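Local coordinates for putative uncharacterized protein (Streptococcus mutans, PDB 3BGK) that probably catalyses the ADP-dependent dehydration of (S)-NAD(P)HX, a hydrated and damaged form of NAD(P)H, so that the cofactor is restored, at residues Thr42-Lys47 with Arg268-Ala273; Val82-Gly87 with Ala254-Gly259; Thr217-Lys222 with Lys227-Gln232; Gly247-Thr252 with Phe277-Ile282. All coordinates share one frame; numbering follows the deposited sequence.

Contact 1: Thr42-Lys47 with Arg268-Ala273. With K (potassium ion), chain C.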
# COMPACT_ATOMS: atom_id res chain seq x y z
N THR A 42 28.73 14.71 9.13
CA THR A 42 27.71 14.26 8.19
C THR A 42 27.59 15.21 7.00
O THR A 42 27.46 14.77 5.86
CB THR A 42 26.36 14.08 8.92
OG1 THR A 42 26.54 13.15 9.99
CG2 THR A 42 25.28 13.56 7.98
N LYS A 43 27.67 16.52 7.27
CA LYS A 43 27.74 17.53 6.22
C LYS A 43 29.02 17.40 5.39
O LYS A 43 29.04 17.81 4.23
CB LYS A 43 27.66 18.95 6.79
CG LYS A 43 26.29 19.36 7.30
CD LYS A 43 26.31 20.81 7.76
CE LYS A 43 25.52 21.01 9.05
NZ LYS A 43 24.06 20.73 8.92
N LYS A 44 30.08 16.84 5.97
CA LYS A 44 31.31 16.62 5.21
C LYS A 44 31.15 15.47 4.22
O LYS A 44 31.69 15.52 3.11
CB LYS A 44 32.50 16.37 6.13
CG LYS A 44 33.85 16.37 5.41
CD LYS A 44 34.76 15.25 5.90
CE LYS A 44 35.42 15.60 7.23
NZ LYS A 44 36.27 14.48 7.73
N ILE A 45 30.41 14.43 4.62
CA ILE A 45 30.21 13.24 3.79
C ILE A 45 29.16 13.47 2.69
O ILE A 45 29.44 13.25 1.51
CB ILE A 45 29.85 12.00 4.64
CG1 ILE A 45 31.03 11.62 5.56
CG2 ILE A 45 29.39 10.81 3.77
CD1 ILE A 45 32.40 11.56 4.87
N ILE A 46 27.97 13.90 3.09
CA ILE A 46 26.89 14.16 2.13
C ILE A 46 27.24 15.36 1.24
O ILE A 46 26.92 16.51 1.55
CB ILE A 46 25.49 14.30 2.82
CG1 ILE A 46 25.23 13.07 3.72
CG2 ILE A 46 24.40 14.47 1.77
CD1 ILE A 46 23.92 13.09 4.49
N LYS A 47 27.92 15.06 0.14
CA LYS A 47 28.35 16.07 -0.82
C LYS A 47 27.31 16.27 -1.92
O LYS A 47 26.63 15.32 -2.29
CB LYS A 47 29.70 15.68 -1.44
CG LYS A 47 30.88 15.76 -0.46
CD LYS A 47 32.18 16.17 -1.16
CE LYS A 47 32.89 14.98 -1.78
NZ LYS A 47 33.97 15.42 -2.71
N ARG A 268 35.65 5.04 4.66
CA ARG A 268 34.51 4.16 4.92
C ARG A 268 33.99 4.22 6.37
O ARG A 268 32.79 4.06 6.60
CB ARG A 268 34.83 2.73 4.49
CG ARG A 268 33.58 1.85 4.26
CD ARG A 268 33.92 0.52 3.57
NE ARG A 268 35.09 -0.13 4.17
CZ ARG A 268 36.30 -0.18 3.61
NH1 ARG A 268 36.52 0.38 2.43
NH2 ARG A 268 37.29 -0.80 4.25
N PHE A 269 34.89 4.45 7.32
CA PHE A 269 34.48 4.65 8.72
C PHE A 269 33.59 5.88 8.88
O PHE A 269 32.58 5.83 9.59
CB PHE A 269 35.70 4.76 9.65
CG PHE A 269 35.35 5.19 11.05
CD1 PHE A 269 35.04 4.25 12.03
CD2 PHE A 269 35.32 6.54 11.39
CE1 PHE A 269 34.71 4.65 13.32
CE2 PHE A 269 34.99 6.95 12.68
CZ PHE A 269 34.69 6.00 13.65
N GLU A 270 33.97 6.99 8.24
CA GLU A 270 33.22 8.23 8.39
C GLU A 270 31.88 8.16 7.65
O GLU A 270 30.88 8.73 8.10
CB GLU A 270 34.05 9.42 7.94
CG GLU A 270 35.34 9.61 8.75
CD GLU A 270 35.99 10.97 8.54
OE1 GLU A 270 35.99 11.48 7.39
OE2 GLU A 270 36.51 11.53 9.53
N VAL A 271 31.89 7.45 6.52
CA VAL A 271 30.69 7.23 5.70
C VAL A 271 29.63 6.45 6.48
O VAL A 271 28.46 6.84 6.51
CB VAL A 271 31.03 6.52 4.36
CG1 VAL A 271 29.76 6.03 3.67
CG2 VAL A 271 31.78 7.46 3.43
N ALA A 272 30.05 5.35 7.10
CA ALA A 272 29.16 4.56 7.94
C ALA A 272 28.75 5.34 9.18
O ALA A 272 27.59 5.27 9.61
CB ALA A 272 29.82 3.24 8.32
N ALA A 273 29.68 6.10 9.75
CA ALA A 273 29.40 6.95 10.91
C ALA A 273 28.31 7.97 10.60
O ALA A 273 27.37 8.12 11.38
CB ALA A 273 30.67 7.64 11.40
K K C . 27.95 19.16 2.18
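K44 and E270 close this helix-helix contact with a salt bridge at its solvent-facing side, while the turn that carries K44 also holds a potassium ion through its backbone. K44 NZ lies 3.0 Å from E270 OE1, which it meets on the syn side and somewhat out of the carboxylate plane. The lysine chain leaves with CG anti to the backbone N (chi1 -170°), then bends twice before reaching the acid, whose own chain runs extended from CG. Beneath the ion pair the contact turns apolar. I45 points at the facing helix: its CD1 packs 4.1 Å from E270 CB, its CG1 comes to 3.9 Å from E270 O, and its other branch, CG2, meets V271 CG2 at 4.1 Å, the two side chains crossing at about a right angle. The potassium is bound by K43 O (2.7 Å) and I46 O (2.9 Å), where the chain leaves the helix in an inverse gamma turn. The contact packs the short N-terminal helix 39-45 against the start of helix 268-287; V271 also touches F260 of helix 249-263, and I46 packs on M306 and M309 of helix 295-310 and on Y291 of the second subunit.

Contact 2: Val82-Gly87 with Ala254-Gly259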
# COMPACT_ATOMS: atom_id res chain seq x y z
N VAL A 82 17.00 2.63 -0.53
CA VAL A 82 16.57 3.38 -1.72
C VAL A 82 16.47 4.86 -1.38
O VAL A 82 16.96 5.71 -2.12
CB VAL A 82 15.21 2.86 -2.29
CG1 VAL A 82 14.78 3.69 -3.49
CG2 VAL A 82 15.33 1.41 -2.70
N ASN A 83 15.85 5.15 -0.24
CA ASN A 83 15.63 6.52 0.16
C ASN A 83 16.93 7.26 0.48
O ASN A 83 16.99 8.48 0.34
CB ASN A 83 14.62 6.60 1.30
CG ASN A 83 13.20 6.31 0.84
OD1 ASN A 83 12.69 6.96 -0.08
ND2 ASN A 83 12.55 5.33 1.46
N SER A 84 17.97 6.52 0.87
CA SER A 84 19.31 7.08 1.05
C SER A 84 20.03 7.43 -0.25
O SER A 84 21.04 8.14 -0.25
CB SER A 84 20.17 6.15 1.90
OG SER A 84 19.55 5.93 3.15
N GLY A 85 19.51 6.94 -1.37
CA GLY A 85 20.02 7.33 -2.68
C GLY A 85 20.86 6.31 -3.42
O GLY A 85 21.51 6.66 -4.41
N ALA A 86 20.86 5.06 -2.96
CA ALA A 86 21.53 4.00 -3.71
C ALA A 86 21.06 4.05 -5.17
O ALA A 86 19.88 4.24 -5.44
CB ALA A 86 21.25 2.64 -3.10
N GLY A 87 22.00 3.92 -6.10
CA GLY A 87 21.66 3.99 -7.52
C GLY A 87 20.70 2.89 -7.92
O GLY A 87 19.71 3.15 -8.60
N ALA A 254 20.59 -0.52 9.05
CA ALA A 254 21.32 -1.37 8.12
C ALA A 254 21.14 -0.92 6.67
O ALA A 254 22.10 -0.87 5.90
CB ALA A 254 20.88 -2.82 8.28
N GLY A 255 19.90 -0.58 6.31
CA GLY A 255 19.57 -0.07 4.98
C GLY A 255 20.25 1.26 4.69
O GLY A 255 20.79 1.46 3.60
N MSE A 256 20.23 2.16 5.66
CA MSE A 256 20.88 3.46 5.50
C MSE A 256 22.39 3.36 5.31
O MSE A 256 22.93 3.96 4.38
CB MSE A 256 20.54 4.39 6.65
CG MSE A 256 19.12 4.88 6.60
SE MSE A 256 18.74 6.13 8.02
CE MSE A 256 19.93 7.58 7.47
N ILE A 257 23.06 2.60 6.18
CA ILE A 257 24.50 2.35 6.03
C ILE A 257 24.84 1.80 4.64
O ILE A 257 25.82 2.22 4.03
CB ILE A 257 25.05 1.40 7.13
CG1 ILE A 257 24.90 2.03 8.52
CG2 ILE A 257 26.53 1.05 6.86
CD1 ILE A 257 24.96 1.03 9.65
N ALA A 258 24.02 0.87 4.15
CA ALA A 258 24.21 0.29 2.82
C ALA A 258 24.09 1.34 1.72
O ALA A 258 24.86 1.30 0.75
CB ALA A 258 23.23 -0.85 2.59
N GLY A 259 23.15 2.26 1.86
CA GLY A 259 22.92 3.30 0.86
C GLY A 259 24.04 4.32 0.85
O GLY A 259 24.44 4.82 -0.22
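S84 aims its side chain at helix 249-263 and sets its two atoms against M256 and G259, three residues apart on one side of the helix. OG lies alongside the root of selenomethionine M256, 3.6 Å from M256 CG, and CB stands 4.1 Å from G259 CA. The hydroxyl is anti to the carbonyl carbon of S84 (chi1 -58°), which leaves it beside its own backbone N and lets it bond back to A80 O in the preceding turn; its contact with M256 is therefore plain packing. M256 starts out across the line of approach, runs straight to SE and then bends at chi3, so its root meets S84 while its end leads on to L278 and H279. Between these contacts helix 71-83 closes in a Schellman motif: G85 has a positive phi (106°), and G85 N bonds to V82 O at 2.9 Å. In this three-layer alpha/beta sandwich, of the ribokinase-like type, the motif turns the chain from helix 71-83 toward strand 88-93 beside helix 249-263. Just past it A86 directs CB at the same glycine, 4.3 Å from G259 CA; with no side chain on G259, the serine and the alanine both come up to the helix backbone. Q263 NE2, one turn further along that helix, is hydrogen-bonded to both S84 O and G259 O.

Contact 3: Thr217-Lys222 with Lys227-Gln232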
# COMPACT_ATOMS: atom_id res chain seq x y z
N THR A 217 37.90 -3.53 9.10
CA THR A 217 36.57 -3.89 9.57
C THR A 217 35.96 -2.79 10.43
O THR A 217 36.59 -2.29 11.36
CB THR A 217 36.59 -5.22 10.35
OG1 THR A 217 37.24 -6.23 9.57
CG2 THR A 217 35.17 -5.70 10.69
N ILE A 218 34.73 -2.41 10.08
CA ILE A 218 33.96 -1.45 10.85
C ILE A 218 32.91 -2.21 11.64
O ILE A 218 32.24 -3.09 11.10
CB ILE A 218 33.29 -0.39 9.94
CG1 ILE A 218 34.35 0.35 9.11
CG2 ILE A 218 32.49 0.61 10.78
CD1 ILE A 218 33.83 0.87 7.80
N LEU A 219 32.79 -1.89 12.92
CA LEU A 219 31.75 -2.45 13.75
C LEU A 219 30.82 -1.33 14.19
O LEU A 219 31.25 -0.30 14.70
CB LEU A 219 32.35 -3.15 14.97
CG LEU A 219 31.39 -3.71 16.03
CD1 LEU A 219 30.83 -5.05 15.58
CD2 LEU A 219 32.12 -3.86 17.35
N VAL A 220 29.53 -1.54 13.95
CA VAL A 220 28.50 -0.62 14.41
C VAL A 220 27.81 -1.31 15.57
O VAL A 220 27.00 -2.22 15.38
CB VAL A 220 27.49 -0.28 13.28
CG1 VAL A 220 26.46 0.72 13.77
CG2 VAL A 220 28.21 0.27 12.06
N ALA A 221 28.15 -0.90 16.79
CA ALA A 221 27.62 -1.54 17.99
C ALA A 221 26.25 -0.98 18.35
O ALA A 221 26.12 -0.14 19.25
CB ALA A 221 28.61 -1.41 19.16
N LYS A 222 25.22 -1.44 17.63
CA LYS A 222 23.85 -1.03 17.92
C LYS A 222 23.45 -1.33 19.37
O LYS A 222 23.55 -2.47 19.85
CB LYS A 222 22.83 -1.60 16.90
CG LYS A 222 23.41 -2.52 15.84
CD LYS A 222 22.61 -2.45 14.53
CE LYS A 222 21.43 -3.42 14.50
NZ LYS A 222 20.91 -3.56 13.10
N LYS A 227 27.74 2.97 18.96
CA LYS A 227 29.11 3.42 18.75
C LYS A 227 29.66 2.75 17.51
O LYS A 227 29.30 1.61 17.20
CB LYS A 227 30.00 3.09 19.95
CG LYS A 227 29.53 3.67 21.27
CD LYS A 227 30.50 3.35 22.38
CE LYS A 227 29.83 3.45 23.74
NZ LYS A 227 29.21 4.80 23.96
N ILE A 228 30.55 3.45 16.82
CA ILE A 228 31.17 2.94 15.60
C ILE A 228 32.67 2.68 15.84
O ILE A 228 33.42 3.57 16.23
CB ILE A 228 30.95 3.89 14.38
CG1 ILE A 228 29.51 4.39 14.31
CG2 ILE A 228 31.27 3.19 13.08
CD1 ILE A 228 29.25 5.68 15.10
N TYR A 229 33.08 1.44 15.61
CA TYR A 229 34.46 1.02 15.84
C TYR A 229 35.16 0.66 14.53
O TYR A 229 34.59 -0.04 13.69
CB TYR A 229 34.49 -0.22 16.73
CG TYR A 229 33.95 -0.06 18.13
CD1 TYR A 229 32.58 -0.20 18.41
CD2 TYR A 229 34.81 0.17 19.20
CE1 TYR A 229 32.09 -0.08 19.70
CE2 TYR A 229 34.33 0.29 20.50
CZ TYR A 229 32.98 0.16 20.74
OH TYR A 229 32.52 0.28 22.04
N GLN A 230 36.39 1.15 14.37
CA GLN A 230 37.32 0.66 13.35
C GLN A 230 38.75 0.92 13.81
O GLN A 230 39.12 2.06 14.09
CB GLN A 230 37.10 1.32 11.98
CG GLN A 230 37.95 0.69 10.88
CD GLN A 230 38.18 1.60 9.68
OE1 GLN A 230 38.41 2.80 9.83
NE2 GLN A 230 38.12 1.03 8.49
N GLY A 231 39.54 -0.15 13.90
CA GLY A 231 40.91 -0.07 14.41
C GLY A 231 40.94 0.51 15.81
O GLY A 231 40.40 -0.08 16.75
N GLN A 232 41.55 1.69 15.93
CA GLN A 232 41.67 2.38 17.21
C GLN A 232 40.72 3.58 17.30
O GLN A 232 40.87 4.44 18.17
CB GLN A 232 43.13 2.82 17.45
CG GLN A 232 44.12 1.67 17.64
CD GLN A 232 43.84 0.82 18.88
OE1 GLN A 232 43.88 -0.41 18.83
NE2 GLN A 232 43.54 1.49 20.00
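L219 and Y229 form an antiparallel hydrogen-bonded pair at the middle of a beta hairpin whose two strands run at 161° to each other. L219 N gives to Y229 O at 2.7 Å, and Y229 N returns to L219 O at 2.7 Å, the latter almost straight (177°); both donors lie in the carbonyl plane of their acceptor. Toward the turn, A221 N bonds to K227 O at 2.8 Å. On the face of L219, A221 and Y229, the tyrosine is the broad group. Its CG stands beside the backbone N (chi1 -63°), which sets the ring alongside L219, leaning toward A221: L219 CD2 approaches CD1 obliquely at 3.8 Å, and A221 CB sits at the ring edge, 3.8 Å from Y229 CE1. L219 O also lies at that ring's edge, in plane. Both L219 and Y229 continue onto T206 of helix 203-210. On the other face I228 packs with V220, and its CG2 also reaches I218 CG2 at 3.7 Å, the two isoleucines lying side by side. At the open end Q230 runs extended past T217, with CG 3.3 Å from T217 O, and I218 CG1 rests against its amide. Beyond A221 the strand leads into K222, whose NZ forms a salt bridge with D161 and which is predicted to bind AMP. The pairing across the hairpin thus rests on backbone bonds with apolar contacts on both faces, while the Q230 amide finds its partner outside, at E216 O.

Contact 4: Gly247-Thr252 with Phe277-Ile282. With PO4 (phosphate ion), chain B.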
# COMPACT_ATOMS: atom_id res chain seq x y z
N GLY A 247 10.34 -1.95 17.10
CA GLY A 247 10.72 -3.02 16.17
C GLY A 247 11.02 -2.50 14.78
O GLY A 247 10.25 -1.70 14.24
N GLY A 248 12.14 -2.94 14.21
CA GLY A 248 12.54 -2.55 12.86
C GLY A 248 13.54 -1.40 12.76
O GLY A 248 13.97 -1.05 11.66
N MSE A 249 13.90 -0.83 13.91
CA MSE A 249 14.82 0.31 13.97
C MSE A 249 16.21 -0.05 13.43
O MSE A 249 16.83 0.75 12.73
CB MSE A 249 14.91 0.85 15.41
CG MSE A 249 15.67 2.17 15.57
SE MSE A 249 14.95 3.67 14.52
CE MSE A 249 13.11 3.62 15.13
N GLY A 250 16.68 -1.24 13.76
CA GLY A 250 17.98 -1.72 13.30
C GLY A 250 18.04 -2.02 11.81
O GLY A 250 19.06 -1.75 11.15
N ASP A 251 16.94 -2.57 11.28
CA ASP A 251 16.83 -2.87 9.86
C ASP A 251 16.97 -1.59 9.04
O ASP A 251 17.74 -1.55 8.07
CB ASP A 251 15.51 -3.58 9.55
CG ASP A 251 15.27 -4.78 10.45
OD1 ASP A 251 16.14 -5.67 10.51
OD2 ASP A 251 14.19 -4.84 11.09
N THR A 252 16.26 -0.55 9.45
CA THR A 252 16.36 0.77 8.85
C THR A 252 17.79 1.31 8.89
O THR A 252 18.26 1.88 7.90
CB THR A 252 15.41 1.76 9.55
OG1 THR A 252 14.09 1.22 9.54
CG2 THR A 252 15.40 3.11 8.84
N PHE A 277 24.72 8.53 12.25
CA PHE A 277 24.29 9.80 12.84
C PHE A 277 22.93 10.24 12.30
O PHE A 277 22.05 10.61 13.07
CB PHE A 277 25.32 10.93 12.61
CG PHE A 277 24.80 12.31 12.97
CD1 PHE A 277 24.82 12.75 14.29
CD2 PHE A 277 24.26 13.14 11.99
CE1 PHE A 277 24.32 14.01 14.63
CE2 PHE A 277 23.76 14.40 12.32
CZ PHE A 277 23.80 14.84 13.64
N LEU A 278 22.78 10.20 10.98
CA LEU A 278 21.58 10.71 10.33
C LEU A 278 20.31 9.95 10.72
O LEU A 278 19.26 10.54 10.94
CB LEU A 278 21.76 10.75 8.81
CG LEU A 278 20.82 11.70 8.07
CD1 LEU A 278 21.02 13.13 8.54
CD2 LEU A 278 21.06 11.58 6.60
N HIS A 279 20.44 8.63 10.81
CA HIS A 279 19.40 7.74 11.30
C HIS A 279 18.79 8.29 12.61
O HIS A 279 17.58 8.56 12.67
CB HIS A 279 20.02 6.35 11.47
CG HIS A 279 19.14 5.35 12.15
ND1 HIS A 279 19.17 5.14 13.51
CD2 HIS A 279 18.25 4.46 11.65
CE1 HIS A 279 18.32 4.18 13.83
NE2 HIS A 279 17.75 3.75 12.72
N SER A 280 19.63 8.49 13.63
CA SER A 280 19.17 9.02 14.93
C SER A 280 18.79 10.50 14.89
O SER A 280 17.87 10.93 15.61
CB SER A 280 20.21 8.78 16.02
OG SER A 280 20.14 7.44 16.50
N TYR A 281 19.50 11.28 14.08
CA TYR A 281 19.22 12.70 13.91
C TYR A 281 17.81 12.92 13.37
O TYR A 281 17.10 13.81 13.84
CB TYR A 281 20.25 13.34 12.99
CG TYR A 281 19.96 14.77 12.59
CD1 TYR A 281 20.37 15.83 13.39
CD2 TYR A 281 19.31 15.06 11.39
CE1 TYR A 281 20.11 17.15 13.02
CE2 TYR A 281 19.05 16.36 11.02
CZ TYR A 281 19.46 17.41 11.84
OH TYR A 281 19.20 18.71 11.46
N ILE A 282 17.41 12.10 12.40
CA ILE A 282 16.05 12.17 11.84
C ILE A 282 15.02 11.77 12.91
O ILE A 282 14.00 12.45 13.08
CB ILE A 282 15.92 11.31 10.55
CG1 ILE A 282 16.72 11.95 9.41
CG2 ILE A 282 14.46 11.15 10.14
CD1 ILE A 282 17.05 11.01 8.25
P PO4 B . 15.30 -4.19 15.21
O1 PO4 B . 13.87 -4.35 15.69
O2 PO4 B . 16.08 -5.40 15.67
O3 PO4 B . 15.35 -4.12 13.70
O4 PO4 B . 15.91 -2.93 15.79
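Selenomethionine M249, in the first turn of helix 249-263, reaches H279 on helix 268-287. Its CB looks back to the anion side, 3.9 Å from phosphate O4. CG is anti to the backbone N (chi1 -171°), and this carries the chain away from the phosphate to within 3.8 Å of H279 CE1. The chain then bends at chi2 and again at chi3, so that SE, not the terminal CE, meets the ring, 3.3 Å from H279 NE2; measured from the ring centroid, SE is 4.1 Å away and well off the normal (57°), an oblique sulfur-aromatic type of contact. The same imidazole uses its NE2 proton on the backbone: NE2 gives to M249 O at 3.1 Å with a bent N-H...O angle (143°), the acceptor near the ring edge but tilted out of its plane. One residue thus offers the histidine both its carbonyl and its selenium, which should fix the ring's rotation. T252 adds its CG2 beside H279 CD2. On the far side of the turn the N-terminal amides face the phosphate, probably from the crystallisation liquor: G248 N, at the N-cap, bonds to O1 at 2.7 Å, G250 N to O4 at 2.8 Å, and D251 N to O3. This glycine-rich helix start resembles the anion hole of ribokinase-like enzymes, and G250 and D251 are predicted to bind AMP and (6S)-NADPHX, respectively; H186 NE2 is also hydrogen-bonded to the phosphate. I298 and P295 of helix 295-310 pack on M249 and T252, T252 also touches A80 of helix 71-83, and H279 touches L253.

Overall arrangement
Helices 249-263 and 268-287 tie the set together: contact 4 joins the two directly, contact 2 uses the first and contact 1 the second. M256 of contact 2 runs its CE to 3.5 Å from H279 N of contact 4, the two centres being about 12 Å apart. I257 links further, its CG2 4.2 Å from A272 CB of contact 1 and its CD1 4.1 Å from V220 CG2 of contact 3. Contacts 3 and 4 meet at the predicted nucleotide site, where K222 NZ lies 3.2 Å from G250 O in a weak, probable hydrogen bond. Contact 1, with its potassium, stands apart from that pocket, its centre about 16 Å from the centre of contact 4.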